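Local coordinates for protein FkbI (Streptomyces hygroscopicus, PDB 1R2J) that binds FAD and probably works as an acyl-ACP dehydrogenase in making the methoxymalonyl extender unit of the polyketide FK520, at residues 140-145 / 189-194; 3-8 / 58-63. All blocks are in the same frame, centred on the assembly; numbering follows the deposited sequence.

Interaction 1 (140-145 / 189-194). With FAD (flavin-adenine dinucleotide), chain B.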
loop_
_atom_site.group_PDB
_atom_site.type_symbol
_atom_site.label_atom_id
_atom_site.label_comp_id
_atom_site.label_asym_id
_atom_site.label_seq_id
_atom_site.Cartn_x
_atom_site.Cartn_y
_atom_site.Cartn_z
ATOM N N LYS A 140 -16.656 5.331 3.678
ATOM C CA LYS A 140 -15.425 5.179 2.910
ATOM C C LYS A 140 -15.538 3.852 2.173
ATOM O O LYS A 140 -16.254 2.950 2.617
ATOM C CB LYS A 140 -14.195 5.162 3.824
ATOM C CG LYS A 140 -13.929 6.467 4.569
ATOM C CD LYS A 140 -13.765 7.642 3.613
ATOM C CE LYS A 140 -13.528 8.946 4.363
ATOM N NZ LYS A 140 -13.435 10.135 3.458
ATOM N N VAL A 141 -14.838 3.731 1.050
ATOM C CA VAL A 141 -14.887 2.508 0.266
ATOM C C VAL A 141 -13.510 1.905 0.056
ATOM O O VAL A 141 -12.495 2.603 0.126
ATOM C CB VAL A 141 -15.508 2.762 -1.123
ATOM C CG1 VAL A 141 -16.959 3.193 -0.976
ATOM C CG2 VAL A 141 -14.691 3.820 -1.870
ATOM N N TRP A 142 -13.485 0.597 -0.184
ATOM C CA TRP A 142 -12.243 -0.121 -0.446
ATOM C C TRP A 142 -11.077 0.098 0.504
ATOM O O TRP A 142 -9.927 -0.025 0.092
ATOM C CB TRP A 142 -11.761 0.201 -1.858
ATOM C CG TRP A 142 -12.415 -0.606 -2.894
ATOM C CD1 TRP A 142 -13.558 -0.309 -3.575
ATOM C CD2 TRP A 142 -11.974 -1.875 -3.375
ATOM N NE1 TRP A 142 -13.856 -1.317 -4.457
ATOM C CE2 TRP A 142 -12.899 -2.292 -4.355
ATOM C CE3 TRP A 142 -10.886 -2.703 -3.072
ATOM C CZ2 TRP A 142 -12.769 -3.505 -5.040
ATOM C CZ3 TRP A 142 -10.756 -3.907 -3.752
ATOM C CH2 TRP A 142 -11.695 -4.295 -4.727
ATOM N N THR A 143 -11.348 0.402 1.765
ATOM C CA THR A 143 -10.272 0.637 2.722
ATOM C C THR A 143 -9.426 -0.612 2.956
ATOM O O THR A 143 -9.911 -1.612 3.486
ATOM C CB THR A 143 -10.836 1.114 4.067
ATOM O OG1 THR A 143 -11.801 2.144 3.828
ATOM C CG2 THR A 143 -9.725 1.677 4.939
ATOM N N THR A 144 -8.156 -0.549 2.563
ATOM C CA THR A 144 -7.246 -1.680 2.729
ATOM C C THR A 144 -6.959 -2.026 4.188
ATOM O O THR A 144 -6.743 -1.138 5.012
ATOM C CB THR A 144 -5.894 -1.412 2.038
ATOM O OG1 THR A 144 -6.099 -1.261 0.630
ATOM C CG2 THR A 144 -4.935 -2.574 2.290
ATOM N N ALA A 145 -6.951 -3.327 4.483
ATOM C CA ALA A 145 -6.679 -3.847 5.822
ATOM C C ALA A 145 -7.727 -3.466 6.873
ATOM O O ALA A 145 -7.583 -3.809 8.051
ATOM C CB ALA A 145 -5.297 -3.388 6.281
ATOM N N ALA A 189 -5.968 -8.840 1.397
ATOM C CA ALA A 189 -5.621 -7.590 2.064
ATOM C C ALA A 189 -6.688 -7.033 3.007
ATOM O O ALA A 189 -6.480 -5.991 3.633
ATOM C CB ALA A 189 -5.252 -6.543 1.031
ATOM N N GLY A 190 -7.827 -7.712 3.096
ATOM C CA GLY A 190 -8.885 -7.264 3.984
ATOM C C GLY A 190 -9.547 -5.941 3.636
ATOM O O GLY A 190 -9.788 -5.123 4.521
ATOM N N HIS A 191 -9.849 -5.730 2.359
ATOM C CA HIS A 191 -10.501 -4.498 1.912
ATOM C C HIS A 191 -11.908 -4.460 2.490
ATOM O O HIS A 191 -12.571 -5.485 2.587
ATOM C CB HIS A 191 -10.612 -4.476 0.384
ATOM C CG HIS A 191 -9.342 -4.841 -0.318
ATOM N ND1 HIS A 191 -8.249 -4.005 -0.360
ATOM C CD2 HIS A 191 -8.976 -5.972 -0.961
ATOM C CE1 HIS A 191 -7.260 -4.607 -0.995
ATOM N NE2 HIS A 191 -7.676 -5.803 -1.370
ATOM N N ALA A 192 -12.373 -3.279 2.869
ATOM C CA ALA A 192 -13.716 -3.169 3.412
ATOM C C ALA A 192 -14.203 -1.732 3.380
ATOM O O ALA A 192 -13.412 -0.800 3.508
ATOM C CB ALA A 192 -13.738 -3.700 4.839
ATOM N N ASP A 193 -15.507 -1.556 3.182
ATOM C CA ASP A 193 -16.085 -0.223 3.170
ATOM C C ASP A 193 -16.342 0.135 4.627
ATOM O O ASP A 193 -16.550 -0.749 5.462
ATOM C CB ASP A 193 -17.410 -0.196 2.399
ATOM C CG ASP A 193 -17.255 -0.604 0.939
ATOM O OD1 ASP A 193 -16.168 -0.387 0.360
ATOM O OD2 ASP A 193 -18.233 -1.130 0.365
ATOM N N LEU A 194 -16.329 1.427 4.930
ATOM C CA LEU A 194 -16.562 1.885 6.289
ATOM C C LEU A 194 -17.867 2.672 6.380
ATOM O O LEU A 194 -18.068 3.654 5.665
ATOM C CB LEU A 194 -15.403 2.774 6.752
ATOM C CG LEU A 194 -13.989 2.209 6.618
ATOM C CD1 LEU A 194 -12.980 3.221 7.150
ATOM C CD2 LEU A 194 -13.889 0.893 7.375
HETATM P PA FAD B . -12.483 6.999 -10.908
HETATM O O1A FAD B . -11.609 7.638 -9.932
HETATM O O2A FAD B . -13.953 6.675 -10.929
HETATM O O5B FAD B . -11.837 6.020 -11.889
HETATM C C5B FAD B . -11.615 6.786 -13.007
HETATM C C4B FAD B . -10.936 6.175 -14.183
HETATM O O4B FAD B . -10.964 7.467 -14.886
HETATM C C3B FAD B . -9.506 5.928 -13.820
HETATM O O3B FAD B . -8.950 5.073 -14.764
HETATM C C2B FAD B . -8.884 7.243 -13.830
HETATM O O2B FAD B . -7.454 7.373 -14.037
HETATM C C1B FAD B . -9.680 8.038 -14.906
HETATM N N9A FAD B . -9.779 9.418 -14.562
HETATM C C8A FAD B . -10.494 10.083 -13.529
HETATM N N7A FAD B . -10.349 11.374 -13.496
HETATM C C5A FAD B . -9.498 11.650 -14.548
HETATM C C6A FAD B . -8.956 12.835 -15.054
HETATM N N6A FAD B . -9.221 14.038 -14.525
HETATM N N1A FAD B . -8.115 12.751 -16.148
HETATM C C2A FAD B . -7.826 11.555 -16.710
HETATM N N3A FAD B . -8.318 10.317 -16.282
HETATM C C4A FAD B . -9.167 10.521 -15.160
HETATM N N1 FAD B . -8.824 4.015 -1.087
HETATM C C2 FAD B . -8.549 4.477 0.202
HETATM O O2 FAD B . -8.939 5.590 0.602
HETATM N N3 FAD B . -7.826 3.671 1.070
HETATM C C4 FAD B . -7.335 2.377 0.759
HETATM O O4 FAD B . -6.686 1.724 1.631
HETATM C C4X FAD B . -7.636 1.933 -0.509
HETATM N N5 FAD B . -7.160 0.592 -0.838
HETATM C C5X FAD B . -7.471 0.080 -2.115
HETATM C C6 FAD B . -7.071 -1.223 -2.515
HETATM C C7 FAD B . -7.393 -1.808 -3.777
HETATM C C7M FAD B . -6.923 -3.221 -4.117
HETATM C C8 FAD B . -8.170 -1.037 -4.686
HETATM C C8M FAD B . -8.615 -1.539 -6.048
HETATM C C9 FAD B . -8.563 0.235 -4.357
HETATM C C9A FAD B . -8.216 0.840 -3.094
HETATM N N10 FAD B . -8.630 2.214 -2.687
HETATM C C10 FAD B . -8.371 2.754 -1.421
HETATM C "C1'" FAD B . -9.260 2.811 -3.785
HETATM C "C2'" FAD B . -8.197 3.613 -4.730
HETATM O "O2'" FAD B . -8.123 4.863 -3.985
HETATM C "C3'" FAD B . -8.926 3.870 -5.927
HETATM O "O3'" FAD B . -8.357 3.068 -6.991
HETATM C "C4'" FAD B . -9.179 5.181 -6.712
HETATM O "O4'" FAD B . -9.581 6.346 -6.045
HETATM C "C5'" FAD B . -10.259 4.611 -7.503
HETATM O "O5'" FAD B . -11.299 5.495 -7.792
HETATM P P FAD B . -12.585 4.820 -8.516
HETATM O O1P FAD B . -12.830 5.922 -7.715
HETATM O O2P FAD B . -14.076 4.968 -8.925
HETATM O O3P FAD B . -12.601 5.845 -9.778
#
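Lys140 and Leu194 form an antiparallel hydrogen-bonded pair in the beta domain of this acyl-CoA dehydrogenase fold, where the pairing of strands 133-143 and 192-196 is offset by a beta bulge beside the flavin. Lys140 N gives to Leu194 O, and Leu194 N returns a 2.8 Å bond to Lys140 O. The next such pair, Thr143 with Ala192, is one residue out of step: Ala192 N gives to Thr143 O, and the reverse bond is weak.

At the corner of the chain, Asp193 OD1 accepts Trp142 N at 2.9 Å, nearly along the C-O axis, so this amide is held by a side chain and not by a main-chain carbonyl of the facing strand. Beyond the bulge, Ala145 N reaches Ala189 O in a weak bond.

Side-chain contacts fall into two groups. On the face of Lys140, Thr143 and Leu194, the Lys140 and Leu194 CB atoms lie 4.0 Å apart, while the Lys140 amine leads away to a salt bridge with Glu113 and hydrogen bonds to the carbonyl oxygens of Phe111 and Phe155. Nearer the flavin, the Trp142 and His191 rings meet obliquely, planes at 52°, with Trp142 CZ3 over the His191 face toward its rim.

Residues of both segments line the isoalloxazine. FAD C8M lies over one face of Trp142, and His191 CE1, its ring anchored through NE2 to Cys186 O, comes within 3.4 Å of FAD C7M. Thr144 N binds FAD O4 at 2.9 Å, and with chi1 at -63° Thr144 OG1 stands beside its own backbone N and donates to FAD N5 at 2.6 Å.

Interaction 2 (3-8 / 58-63); sequences ERDALL and GEFTAH
A helix-helix contact in the N-terminal helical domain brings Arg4 and Asp5, at the start of helix 5-12, against Phe60 and His63, one turn apart on helix 54-67. Arg4 occupies the N-cap position, and its aliphatic chain crosses the Phe60 ring at about a right angle. Arg4 CG makes a CH-pi contact over the face, 3.7 Å from the ring centroid, and Arg4 CD continues across the same ring above Phe60 CG.

Two other groups meet the rim of Phe60. Asp5 OD1 approaches Phe60 CD1 to 3.1 Å with carboxylate and ring nearly coplanar, 5° apart, while Leu8 CD2 touches Phe60 CE1 at 3.8 Å. Leu38 and Met75 also pack against the Phe60 side chain.

His63 projects toward helix 5-12, its CG anti to the backbone N (chi1 -176°), and turns a ring face to Asp5. Asp5 CB rests over the His63 face, 3.5 Å from the ring centroid, and the carboxylate is stacked on it at 13°. Direct hydrogen bonds are absent between the two segments; a water bridges them, donating to Asp5 OD2 at 3.0 Å and to Glu59 O at 2.8 Å.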
loop_
_atom_site.group_PDB
_atom_site.type_symbol
_atom_site.label_atom_id
_atom_site.label_comp_id
_atom_site.label_asym_id
_atom_site.label_seq_id
_atom_site.Cartn_x
_atom_site.Cartn_y
_atom_site.Cartn_z
ATOM N N GLU A 3 18.672 -9.765 10.295
ATOM C CA GLU A 3 17.560 -10.580 9.727
ATOM C C GLU A 3 16.298 -9.752 9.523
ATOM O O GLU A 3 16.028 -8.821 10.289
ATOM C CB GLU A 3 17.254 -11.758 10.647
ATOM C CG GLU A 3 18.247 -12.898 10.481
ATOM C CD GLU A 3 19.647 -12.514 10.904
ATOM O OE1 GLU A 3 19.846 -12.213 12.108
ATOM O OE2 GLU A 3 20.544 -12.512 10.027
ATOM N N ARG A 4 15.527 -10.084 8.492
ATOM C CA ARG A 4 14.294 -9.354 8.219
ATOM C C ARG A 4 13.570 -9.953 7.016
ATOM O O ARG A 4 12.404 -10.342 7.107
ATOM C CB ARG A 4 14.608 -7.879 7.954
ATOM C CG ARG A 4 13.383 -6.989 7.857
ATOM C CD ARG A 4 13.770 -5.518 7.679
ATOM N NE ARG A 4 14.424 -4.962 8.863
ATOM C CZ ARG A 4 15.578 -4.302 8.835
ATOM N NH1 ARG A 4 16.209 -4.117 7.683
ATOM N NH2 ARG A 4 16.107 -3.831 9.959
ATOM N N ASP A 5 14.267 -10.027 5.887
ATOM C CA ASP A 5 13.668 -10.590 4.685
ATOM C C ASP A 5 13.599 -12.105 4.799
ATOM O O ASP A 5 12.610 -12.713 4.400
ATOM C CB ASP A 5 14.477 -10.196 3.450
ATOM C CG ASP A 5 14.542 -8.688 3.245
ATOM O OD1 ASP A 5 13.830 -7.935 3.941
ATOM O OD2 ASP A 5 15.319 -8.262 2.377
ATOM N N ALA A 6 14.647 -12.711 5.353
ATOM C CA ALA A 6 14.681 -14.161 5.517
ATOM C C ALA A 6 13.511 -14.586 6.391
ATOM O O ALA A 6 12.839 -15.588 6.119
ATOM C CB ALA A 6 15.997 -14.592 6.155
ATOM N N LEU A 7 13.265 -13.807 7.439
ATOM C CA LEU A 7 12.177 -14.074 8.366
ATOM C C LEU A 7 10.823 -14.102 7.651
ATOM O O LEU A 7 10.006 -14.985 7.918
ATOM C CB LEU A 7 12.144 -13.003 9.466
ATOM C CG LEU A 7 10.933 -13.026 10.404
ATOM C CD1 LEU A 7 11.017 -14.239 11.304
ATOM C CD2 LEU A 7 10.895 -11.752 11.245
ATOM N N LEU A 8 10.601 -13.135 6.756
ATOM C CA LEU A 8 9.353 -13.002 6.003
ATOM C C LEU A 8 9.245 -14.082 4.951
ATOM O O LEU A 8 8.142 -14.509 4.578
ATOM C CB LEU A 8 9.285 -11.650 5.291
ATOM C CG LEU A 8 8.459 -10.632 6.065
ATOM C CD1 LEU A 8 7.000 -11.101 6.153
ATOM C CD2 LEU A 8 9.062 -10.464 7.436
ATOM N N GLY A 58 12.195 0.303 2.194
ATOM C CA GLY A 58 11.749 0.119 0.821
ATOM C C GLY A 58 12.098 -1.245 0.256
ATOM O O GLY A 58 11.235 -1.953 -0.267
ATOM N N GLU A 59 13.372 -1.614 0.343
ATOM C CA GLU A 59 13.801 -2.914 -0.152
ATOM C C GLU A 59 13.111 -4.013 0.646
ATOM O O GLU A 59 12.828 -5.083 0.116
ATOM C CB GLU A 59 15.324 -3.040 -0.058
ATOM C CG GLU A 59 16.031 -1.906 -0.801
ATOM C CD GLU A 59 17.525 -2.110 -0.955
ATOM O OE1 GLU A 59 18.184 -2.496 0.036
ATOM O OE2 GLU A 59 18.041 -1.868 -2.071
ATOM N N PHE A 60 12.820 -3.742 1.915
ATOM C CA PHE A 60 12.140 -4.726 2.746
ATOM C C PHE A 60 10.709 -4.891 2.229
ATOM O O PHE A 60 10.185 -6.010 2.159
ATOM C CB PHE A 60 12.120 -4.282 4.216
ATOM C CG PHE A 60 11.235 -5.132 5.096
ATOM C CD1 PHE A 60 11.346 -6.522 5.089
ATOM C CD2 PHE A 60 10.282 -4.541 5.922
ATOM C CE1 PHE A 60 10.515 -7.310 5.891
ATOM C CE2 PHE A 60 9.449 -5.315 6.726
ATOM C CZ PHE A 60 9.563 -6.703 6.711
ATOM N N THR A 61 10.096 -3.767 1.866
ATOM C CA THR A 61 8.735 -3.744 1.345
ATOM C C THR A 61 8.706 -4.454 -0.009
ATOM O O THR A 61 7.768 -5.187 -0.319
ATOM C CB THR A 61 8.233 -2.284 1.188
ATOM O OG1 THR A 61 8.183 -1.662 2.478
ATOM C CG2 THR A 61 6.837 -2.242 0.560
ATOM N N ALA A 62 9.752 -4.237 -0.800
ATOM C CA ALA A 62 9.870 -4.869 -2.109
ATOM C C ALA A 62 9.930 -6.380 -1.924
ATOM O O ALA A 62 9.259 -7.128 -2.628
ATOM C CB ALA A 62 11.138 -4.374 -2.827
ATOM N N HIS A 63 10.734 -6.831 -0.964
ATOM C CA HIS A 63 10.868 -8.265 -0.720
ATOM C C HIS A 63 9.541 -8.892 -0.284
ATOM O O HIS A 63 9.185 -9.982 -0.734
ATOM C CB HIS A 63 11.946 -8.534 0.332
ATOM C CG HIS A 63 12.194 -9.990 0.569
ATOM N ND1 HIS A 63 11.668 -10.671 1.646
ATOM C CD2 HIS A 63 12.881 -10.903 -0.156
ATOM C CE1 HIS A 63 12.019 -11.942 1.574
ATOM N NE2 HIS A 63 12.755 -12.109 0.490
HETATM O O HOH W 1 15.028 -6.779 -0.178
#

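How the interactions relate
From the N terminus, interaction 2 closes first: the chain leaves 3-8, passes through helices 16-22 and 27-35, and returns on helix 54-67, joining helices 5-12 and 54-67 within the N-terminal helical domain. Interaction 1 opens only later, in the middle beta domain, where a loop containing strands and no helix brings strand 192-196 back to strand 133-143 beside the flavin. The loops therefore follow in series, neither nested nor crossed. The centres of interactions 1 and 2 lie about 25 Å apart, on opposite sides of the chain's centre. Helix 69-88 touches both, through Ser73 at interaction 1 and through Leu71 and Met75 at interaction 2.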